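Local coordinates for conserved membrane protein (Chlamydia abortus, PDB 6GZU), which acts as a secreted bacterial effector that combines deubiquitination and acetylation, probably in the Ulp1-like cysteine protease domain of this piece, and induces Golgi fragmentation, at residues I28-S31 against E32-D36; S50-R53 against A54-D58; E116-S119 against M120-T124; I139-D143 against R144-V148. One frame throughout, in Å; residues are numbered along the deposited sequence.

Interaction 1. Residues I28-S31 against E32-D36; sequences IRLS and EKHSD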
# COMPACT_ATOMS: atom_id res chain seq x y z
N ILE A 28 3.55 10.08 -0.76
CA ILE A 28 4.38 11.07 -0.08
C ILE A 28 3.59 12.36 0.14
O ILE A 28 3.65 12.97 1.23
CB ILE A 28 5.69 11.37 -0.88
CG1 ILE A 28 6.65 10.17 -0.83
CG2 ILE A 28 6.41 12.65 -0.37
CD1 ILE A 28 7.16 9.83 0.61
N ARG A 29 2.85 12.81 -0.87
CA ARG A 29 1.95 13.96 -0.72
C ARG A 29 1.00 13.74 0.48
O ARG A 29 0.88 14.61 1.35
CB ARG A 29 1.18 14.15 -2.01
CG ARG A 29 0.22 15.28 -2.08
CD ARG A 29 -0.42 15.31 -3.50
NE ARG A 29 0.49 15.67 -4.57
CZ ARG A 29 0.85 14.92 -5.62
NH1 ARG A 29 0.37 13.68 -5.81
NH2 ARG A 29 1.73 15.42 -6.49
N LEU A 30 0.37 12.58 0.54
CA LEU A 30 -0.52 12.25 1.66
C LEU A 30 0.21 12.20 2.98
O LEU A 30 -0.35 12.60 4.01
CB LEU A 30 -1.25 10.92 1.40
CG LEU A 30 -2.31 11.08 0.32
CD1 LEU A 30 -2.84 9.69 -0.05
CD2 LEU A 30 -3.43 11.97 0.77
N SER A 31 1.46 11.74 2.99
CA SER A 31 2.22 11.66 4.24
C SER A 31 2.51 13.03 4.80
O SER A 31 2.78 13.14 5.99
CB SER A 31 3.52 10.86 4.06
OG SER A 31 4.52 11.68 3.45
N GLU A 32 2.45 14.08 3.98
CA GLU A 32 2.68 15.43 4.46
C GLU A 32 1.44 15.94 5.18
O GLU A 32 1.52 16.80 6.06
CB GLU A 32 3.08 16.38 3.31
CG GLU A 32 4.40 15.98 2.71
CD GLU A 32 5.01 17.02 1.80
OE1 GLU A 32 4.31 17.98 1.33
OE2 GLU A 32 6.22 16.85 1.55
N LYS A 33 0.28 15.42 4.79
CA LYS A 33 -0.97 15.79 5.43
C LYS A 33 -1.27 14.91 6.65
O LYS A 33 -1.84 15.39 7.65
CB LYS A 33 -2.10 15.64 4.42
CG LYS A 33 -3.45 15.91 4.98
CD LYS A 33 -4.50 15.87 3.90
CE LYS A 33 -5.84 16.23 4.51
NZ LYS A 33 -6.99 15.80 3.65
N HIS A 34 -0.83 13.66 6.59
CA HIS A 34 -1.15 12.65 7.60
C HIS A 34 0.14 12.10 8.18
O HIS A 34 0.77 11.22 7.60
CB HIS A 34 -1.96 11.52 6.95
CG HIS A 34 -3.28 11.97 6.42
ND1 HIS A 34 -4.36 12.26 7.23
CD2 HIS A 34 -3.69 12.21 5.15
CE1 HIS A 34 -5.38 12.66 6.48
NE2 HIS A 34 -5.00 12.64 5.21
N SER A 35 0.57 12.67 9.30
CA SER A 35 1.84 12.26 9.89
C SER A 35 1.86 10.81 10.37
O SER A 35 2.93 10.26 10.61
CB SER A 35 2.24 13.20 11.01
OG SER A 35 1.31 13.13 12.08
N ASP A 36 0.69 10.17 10.51
CA ASP A 36 0.57 8.77 10.94
C ASP A 36 0.77 7.79 9.80
O ASP A 36 0.74 6.58 10.01
CB ASP A 36 -0.82 8.51 11.51
CG ASP A 36 -1.01 9.05 12.91
OD1 ASP A 36 0.00 9.28 13.61
OD2 ASP A 36 -2.18 9.22 13.30

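Interaction 2. Residues S50-R53 against A54-D58; sequences SIER and AVLKD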
# COMPACT_ATOMS: atom_id res chain seq x y z
N SER A 50 4.97 -11.07 -1.82
CA SER A 50 5.96 -10.37 -1.01
C SER A 50 5.35 -9.43 0.01
O SER A 50 6.05 -8.96 0.93
CB SER A 50 6.94 -9.60 -1.88
OG SER A 50 6.26 -8.50 -2.47
N ILE A 51 4.04 -9.20 -0.06
CA ILE A 51 3.42 -8.18 0.82
C ILE A 51 3.51 -8.56 2.31
O ILE A 51 3.79 -7.69 3.12
CB ILE A 51 1.94 -7.87 0.37
CG1 ILE A 51 1.28 -6.82 1.24
CG2 ILE A 51 1.09 -9.14 0.36
CD1 ILE A 51 1.95 -5.44 1.24
N GLU A 52 3.34 -9.83 2.69
CA GLU A 52 3.37 -10.14 4.11
C GLU A 52 4.77 -9.85 4.68
O GLU A 52 4.91 -9.25 5.78
CB GLU A 52 2.97 -11.59 4.38
CG GLU A 52 3.16 -11.98 5.84
CD GLU A 52 2.76 -13.40 6.09
OE1 GLU A 52 2.93 -14.28 5.20
OE2 GLU A 52 2.26 -13.68 7.19
N ARG A 53 5.81 -10.30 3.98
CA ARG A 53 7.20 -10.06 4.44
C ARG A 53 7.47 -8.55 4.54
O ARG A 53 8.10 -8.09 5.51
CB ARG A 53 8.21 -10.77 3.52
CG ARG A 53 9.68 -10.58 3.84
CD ARG A 53 10.08 -11.24 5.12
NE ARG A 53 9.86 -12.69 5.09
CZ ARG A 53 10.75 -13.60 4.66
NH1 ARG A 53 11.95 -13.23 4.20
NH2 ARG A 53 10.42 -14.90 4.70
N ALA A 54 6.97 -7.76 3.59
CA ALA A 54 7.18 -6.32 3.63
C ALA A 54 6.53 -5.68 4.85
O ALA A 54 7.15 -4.85 5.57
CB ALA A 54 6.68 -5.65 2.33
N VAL A 55 5.29 -6.06 5.12
CA VAL A 55 4.59 -5.55 6.30
C VAL A 55 5.31 -5.94 7.58
O VAL A 55 5.52 -5.09 8.47
CB VAL A 55 3.14 -6.12 6.31
CG1 VAL A 55 2.47 -5.82 7.65
CG2 VAL A 55 2.32 -5.53 5.15
N LEU A 56 5.66 -7.22 7.72
CA LEU A 56 6.36 -7.65 8.93
C LEU A 56 7.68 -6.94 9.12
O LEU A 56 7.99 -6.48 10.23
CB LEU A 56 6.59 -9.16 8.93
CG LEU A 56 5.32 -9.99 8.92
CD1 LEU A 56 5.60 -11.50 8.69
CD2 LEU A 56 4.62 -9.81 10.27
N LYS A 57 8.44 -6.75 8.05
CA LYS A 57 9.72 -6.01 8.20
C LYS A 57 9.45 -4.56 8.58
O LYS A 57 10.16 -3.99 9.43
CB LYS A 57 10.57 -6.07 6.92
CG LYS A 57 11.24 -7.44 6.67
CD LYS A 57 11.92 -7.50 5.30
CE LYS A 57 13.07 -6.48 5.22
NZ LYS A 57 14.08 -6.67 6.32
N ASP A 58 8.43 -3.93 7.99
CA ASP A 58 8.20 -2.51 8.31
C ASP A 58 7.72 -2.29 9.75
O ASP A 58 7.97 -1.24 10.33
CB ASP A 58 7.22 -1.88 7.30
CG ASP A 58 7.84 -1.68 5.97
OD1 ASP A 58 9.06 -1.47 5.92
OD2 ASP A 58 7.13 -1.68 4.96

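Interaction 3. Residues E116-S119 against M120-T124; sequences EMNS and MMLST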
# COMPACT_ATOMS: atom_id res chain seq x y z
N GLU A 116 8.48 -15.93 -11.11
CA GLU A 116 7.71 -15.37 -12.24
C GLU A 116 7.15 -13.96 -11.95
O GLU A 116 7.32 -13.05 -12.77
CB GLU A 116 6.59 -16.32 -12.68
CG GLU A 116 7.07 -17.58 -13.39
CD GLU A 116 5.96 -18.60 -13.53
OE1 GLU A 116 4.76 -18.21 -13.44
OE2 GLU A 116 6.27 -19.81 -13.74
N MET A 117 6.51 -13.76 -10.79
CA MET A 117 5.91 -12.47 -10.48
C MET A 117 7.02 -11.42 -10.40
O MET A 117 6.90 -10.29 -10.91
CB MET A 117 5.14 -12.50 -9.14
CG MET A 117 4.23 -11.29 -8.94
SD MET A 117 2.84 -11.26 -10.07
CE MET A 117 1.82 -12.58 -9.36
N ASN A 118 8.12 -11.78 -9.75
CA ASN A 118 9.18 -10.79 -9.65
C ASN A 118 9.85 -10.37 -10.95
O ASN A 118 10.13 -9.18 -11.17
CB ASN A 118 10.19 -11.17 -8.60
CG ASN A 118 10.01 -10.34 -7.41
OD1 ASN A 118 8.94 -10.35 -6.79
ND2 ASN A 118 10.98 -9.48 -7.16
N SER A 119 10.08 -11.35 -11.82
CA SER A 119 10.72 -11.06 -13.09
C SER A 119 9.82 -10.17 -13.92
O SER A 119 10.28 -9.19 -14.53
CB SER A 119 11.02 -12.35 -13.84
OG SER A 119 11.56 -12.02 -15.10
N MET A 120 8.54 -10.52 -13.95
CA MET A 120 7.56 -9.71 -14.66
C MET A 120 7.49 -8.32 -14.06
O MET A 120 7.52 -7.33 -14.78
CB MET A 120 6.19 -10.36 -14.62
CG MET A 120 6.14 -11.68 -15.31
SD MET A 120 4.42 -12.14 -15.58
CE MET A 120 3.95 -10.70 -16.54
N MET A 121 7.43 -8.21 -12.75
CA MET A 121 7.30 -6.90 -12.15
C MET A 121 8.50 -6.01 -12.45
O MET A 121 8.35 -4.82 -12.81
CB MET A 121 7.14 -7.03 -10.64
CG MET A 121 6.92 -5.68 -10.04
SD MET A 121 6.64 -5.82 -8.32
CE MET A 121 8.21 -6.49 -7.73
N LEU A 122 9.69 -6.58 -12.29
CA LEU A 122 10.91 -5.81 -12.51
C LEU A 122 10.95 -5.26 -13.93
O LEU A 122 11.46 -4.16 -14.16
CB LEU A 122 12.15 -6.66 -12.20
CG LEU A 122 12.33 -7.18 -10.77
CD1 LEU A 122 13.69 -7.82 -10.57
CD2 LEU A 122 12.08 -6.11 -9.71
N SER A 123 10.38 -5.98 -14.89
CA SER A 123 10.38 -5.44 -16.25
C SER A 123 9.38 -4.28 -16.48
O SER A 123 9.65 -3.40 -17.30
CB SER A 123 10.18 -6.56 -17.27
OG SER A 123 8.80 -6.87 -17.39
N THR A 124 8.24 -4.27 -15.77
CA THR A 124 7.14 -3.36 -16.13
C THR A 124 6.67 -2.32 -15.09
O THR A 124 6.27 -1.23 -15.46
CB THR A 124 5.89 -4.15 -16.61
OG1 THR A 124 6.30 -5.21 -17.49
CG2 THR A 124 4.92 -3.21 -17.37

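Interaction 4. Residues I139-D143 against R144-V148; sequences IVNLD and RREVV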
# COMPACT_ATOMS: atom_id res chain seq x y z
N ILE A 139 -3.84 -1.79 2.95
CA ILE A 139 -3.62 -0.87 4.05
C ILE A 139 -3.66 -1.66 5.37
O ILE A 139 -4.61 -2.42 5.64
CB ILE A 139 -4.76 0.19 4.12
CG1 ILE A 139 -4.88 0.97 2.81
CG2 ILE A 139 -4.50 1.14 5.36
CD1 ILE A 139 -6.13 1.83 2.73
N VAL A 140 -2.66 -1.47 6.22
CA VAL A 140 -2.68 -2.00 7.59
C VAL A 140 -2.94 -0.81 8.49
O VAL A 140 -2.18 0.18 8.48
CB VAL A 140 -1.34 -2.69 7.94
CG1 VAL A 140 -1.29 -3.04 9.44
CG2 VAL A 140 -1.18 -3.94 7.07
N ASN A 141 -4.02 -0.89 9.26
CA ASN A 141 -4.39 0.18 10.19
C ASN A 141 -4.29 -0.39 11.59
O ASN A 141 -5.11 -1.23 12.00
CB ASN A 141 -5.80 0.73 9.89
CG ASN A 141 -6.17 1.93 10.72
OD1 ASN A 141 -5.85 2.01 11.91
ND2 ASN A 141 -6.87 2.88 10.11
N LEU A 142 -3.26 0.02 12.33
CA LEU A 142 -3.04 -0.57 13.64
C LEU A 142 -4.09 -0.12 14.66
O LEU A 142 -4.42 -0.86 15.61
CB LEU A 142 -1.62 -0.20 14.17
CG LEU A 142 -0.40 -0.65 13.33
CD1 LEU A 142 0.88 -0.14 13.97
CD2 LEU A 142 -0.36 -2.19 13.21
N ASP A 143 -4.61 1.10 14.50
CA ASP A 143 -5.58 1.65 15.45
C ASP A 143 -6.91 0.92 15.32
O ASP A 143 -7.56 0.62 16.33
CB ASP A 143 -5.78 3.16 15.23
CG ASP A 143 -4.64 4.00 15.77
OD1 ASP A 143 -4.14 3.73 16.90
OD2 ASP A 143 -4.26 4.96 15.08
N ARG A 144 -7.28 0.59 14.09
CA ARG A 144 -8.57 -0.05 13.82
C ARG A 144 -8.47 -1.57 13.75
O ARG A 144 -9.50 -2.26 13.66
CB ARG A 144 -9.21 0.51 12.53
CG ARG A 144 -9.75 1.93 12.74
CD ARG A 144 -10.13 2.58 11.46
NE ARG A 144 -11.24 1.92 10.80
CZ ARG A 144 -12.53 2.25 10.94
NH1 ARG A 144 -12.90 3.21 11.78
NH2 ARG A 144 -13.46 1.62 10.24
N ARG A 145 -7.24 -2.09 13.85
CA ARG A 145 -6.97 -3.56 13.78
C ARG A 145 -7.63 -4.12 12.52
O ARG A 145 -8.45 -5.09 12.57
CB ARG A 145 -7.42 -4.31 15.03
CG ARG A 145 -6.73 -3.78 16.26
CD ARG A 145 -7.12 -4.66 17.48
NE ARG A 145 -6.35 -5.88 17.59
CZ ARG A 145 -6.80 -7.10 17.32
NH1 ARG A 145 -8.00 -7.28 16.75
NH2 ARG A 145 -6.01 -8.15 17.56
N GLU A 146 -7.27 -3.53 11.38
CA GLU A 146 -7.84 -3.98 10.13
C GLU A 146 -6.79 -4.03 9.05
O GLU A 146 -5.83 -3.23 9.04
CB GLU A 146 -9.02 -3.08 9.70
CG GLU A 146 -8.66 -1.65 9.36
CD GLU A 146 -9.86 -0.70 9.15
OE1 GLU A 146 -10.96 -1.00 9.65
OE2 GLU A 146 -9.75 0.34 8.42
N VAL A 147 -7.03 -4.93 8.11
CA VAL A 147 -6.28 -5.01 6.85
C VAL A 147 -7.28 -4.75 5.75
O VAL A 147 -8.22 -5.52 5.55
CB VAL A 147 -5.59 -6.41 6.68
CG1 VAL A 147 -4.79 -6.48 5.36
CG2 VAL A 147 -4.71 -6.75 7.89
N VAL A 148 -7.11 -3.60 5.08
CA VAL A 148 -8.01 -3.21 4.01
C VAL A 148 -7.37 -3.47 2.65
O VAL A 148 -6.23 -3.07 2.41
CB VAL A 148 -8.36 -1.69 4.14
CG1 VAL A 148 -9.24 -1.21 2.94
CG2 VAL A 148 -9.08 -1.49 5.48

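Interaction 1. Residues I28-S31 against E32-D36
The imidazole of His34 meets Leu30 at its edge: Leu30 O lies near the ring plane, 3.6 Å from His34 CD2. One face of the ring carries the neighbouring Lys33, whose CG sits 3.6 Å above the plane and toward the rim of the His34 ring. The same Leu30 O is gripped twice by backbone, by His34 N at 2.8 Å, nearly along the C=O axis, and by Lys33 N at 3.0 Å from above the carbonyl plane. One residue earlier, Glu32 N bonds to Arg29 O at 3.1 Å and only weakly to Ile28 O. The serine hydroxyl joins in: with chi1 at 79°, Ser31 OG folds back onto its own helix and donates to Ile28 O at 2.7 Å. Glu32 CG packs over that carbonyl as well, 3.4 Å from Ile28 O, while the Glu32 carboxylate reaches away to the backbone N-H groups of Thr248 and Gln249. Helix 204-217 receives the other ends: Lys33 forms a salt bridge with Asp217, and His34 touches Leu216. At this weakly bonded end of helix 20-33, paired donors on Leu30 O, and a hydroxyl beside the weak bond on Ile28 O, keep both carbonyls satisfied.

Interaction 2. Residues S50-R53 against A54-D58
Arg53, Ala54 and Glu52 give up most surface where the first turn of helix 51-58 meets the next. In Arg53, CG anti to the backbone N (chi1 178°) and a bend at the next bond lay CG and CD across Lys57: Arg53 CG is 4.1 Å from Lys57 CD. Beneath them Lys57 N donates to Arg53 O at 2.9 Å. Ala54 is the compact member; its N bonds to Ser50 O at 3.1 Å, and its methyl, Ala54 CB, lies 3.6 Å from both Ser50 O and Ile51 O. Glu52 lies alongside Leu56, both pointing the same way, with Glu52 CG 3.8 Å from Leu56 CD1. The Glu52 carboxylate goes outward to Ser168 and to helix 159-174, where Arg172, which Leu56 also touches, forms a salt bridge with it. Round the helix, Ile51 CD1 meets Val55 CG2 at 3.9 Å and turns with it to Tyr103 of strand 100-107. The result is an amphipathic alpha-helix with an unbroken i to i+4 bond pattern, wedged between a helix and the central sheet; its last residue, Asp58, bonds to His80, a zinc ligand, and is thus a second-shell residue of the zinc site.

Interaction 3. Residues E116-S119 against M120-T124
Met117 and Met121 form the firm side of this stretch of helix 114-124: Met121 N bonds to Met117 O at 2.8 Å, Met121 CB presses on that carbonyl, and the Met117 side chain turns to Trp106 of strand 100-107. Met121 leans the same way, but it has two conformers, so its outer contacts, including the one to Trp106, are less certain. Met120 joins them at Trp106. Its CG is anti to the carbonyl carbon (chi1 -63°), which places Met120 CG 3.1 Å from Glu116 O, the same atom that accepts Met120 N. Glu116 itself sends its carboxylate back to the N-H of His112.

The opposite character belongs to Ser119, Leu122 and Ser123, which are exposed. Leu122 CG still sits tightly on the backbone, 3.0 Å from Asn118 O, but the branches beyond it make only long approaches to Asn118. Toward the end of the helix the bonds slacken: Ser123 N reaches Ser119 O at 3.2 Å with an N-H...O angle of 146°. Ser123 OG instead donates to Met120 O at 2.9 Å, where the backbone donors are weak, and also accepts from Thr124 OG1. Thr124 N in turn finds Met121 O at 3.0 Å, three residues back. Chemically, then, sulfur-bearing apolar chains hold the helix to the sheet, while one hydroxyl, Ser123 OG, gives Met120 O a good donor in the last turn, backed by Thr124 OG1.

Interaction 4. Residues I139-D143 against R144-V148
Asn141 pairs with Glu146 at the turn end of a beta hairpin, where Arg145 and Glu146 both face Asn141 in a G1 beta bulge, Arg145 taking a left-handed backbone conformation. Asn141 N donates to Glu146 O at 3.0 Å, and Glu146 N returns the bond to Asn141 O at 3.2 Å. Across the turn Asn141 OD1 takes Arg144 N at 3.0 Å; this donor stands 55° above the plane of the amide carbonyl. The amide lies across the arginine stem, Asn141 ND2 being 3.5 Å from Arg144 CD, with amide and guanidinium planes turned 55° against each other. Arg144 also folds forward onto Glu146, two residues on: Arg144 NE forms a salt bridge to Glu146 OE1, met from above the carboxylate plane.

A second shell fixes these groups. Tyr215 OH bonds to both Asn141 ND2 and Glu146 OE2, Lys190 adds a salt bridge to Glu146, and Asp220 holds the far end of Arg144. Between Arg144 and Lys190, Glu146 would probably be kept ionised. Farther along the strands Ile139 and Val148 share the Asn141 side of the sheet, under Phe211 of helix 204-217, whereas Val140 and Val147 face helix 159-174. Ile139 and Val148 exchange two backbone bonds, and just beside them Val147 CA points its hydrogen at Ile139 O, 3.3 Å away.

From the N terminus the four contacts come in series; none encloses or crosses another. Interactions 1, 2 and 3 are turns within helices 20-33, 51-58 and 114-124, while interaction 4 closes the hairpin of strands 134-141 and 146-150. After interaction 1 the chain enters edge strand 37-38, beside strand 100-107. Interactions 2 and 4 touch directly: Val55 CG1 packs 4.1 Å from Val140 CG2, joining helix 51-58, and through it the zinc region, to the central sheet. Interaction 1 comes to about 5 Å of interaction 4 at nearest atoms, with helix 204-217 touching both. Interaction 3 lies across the chain's centre from interactions 1 and 4.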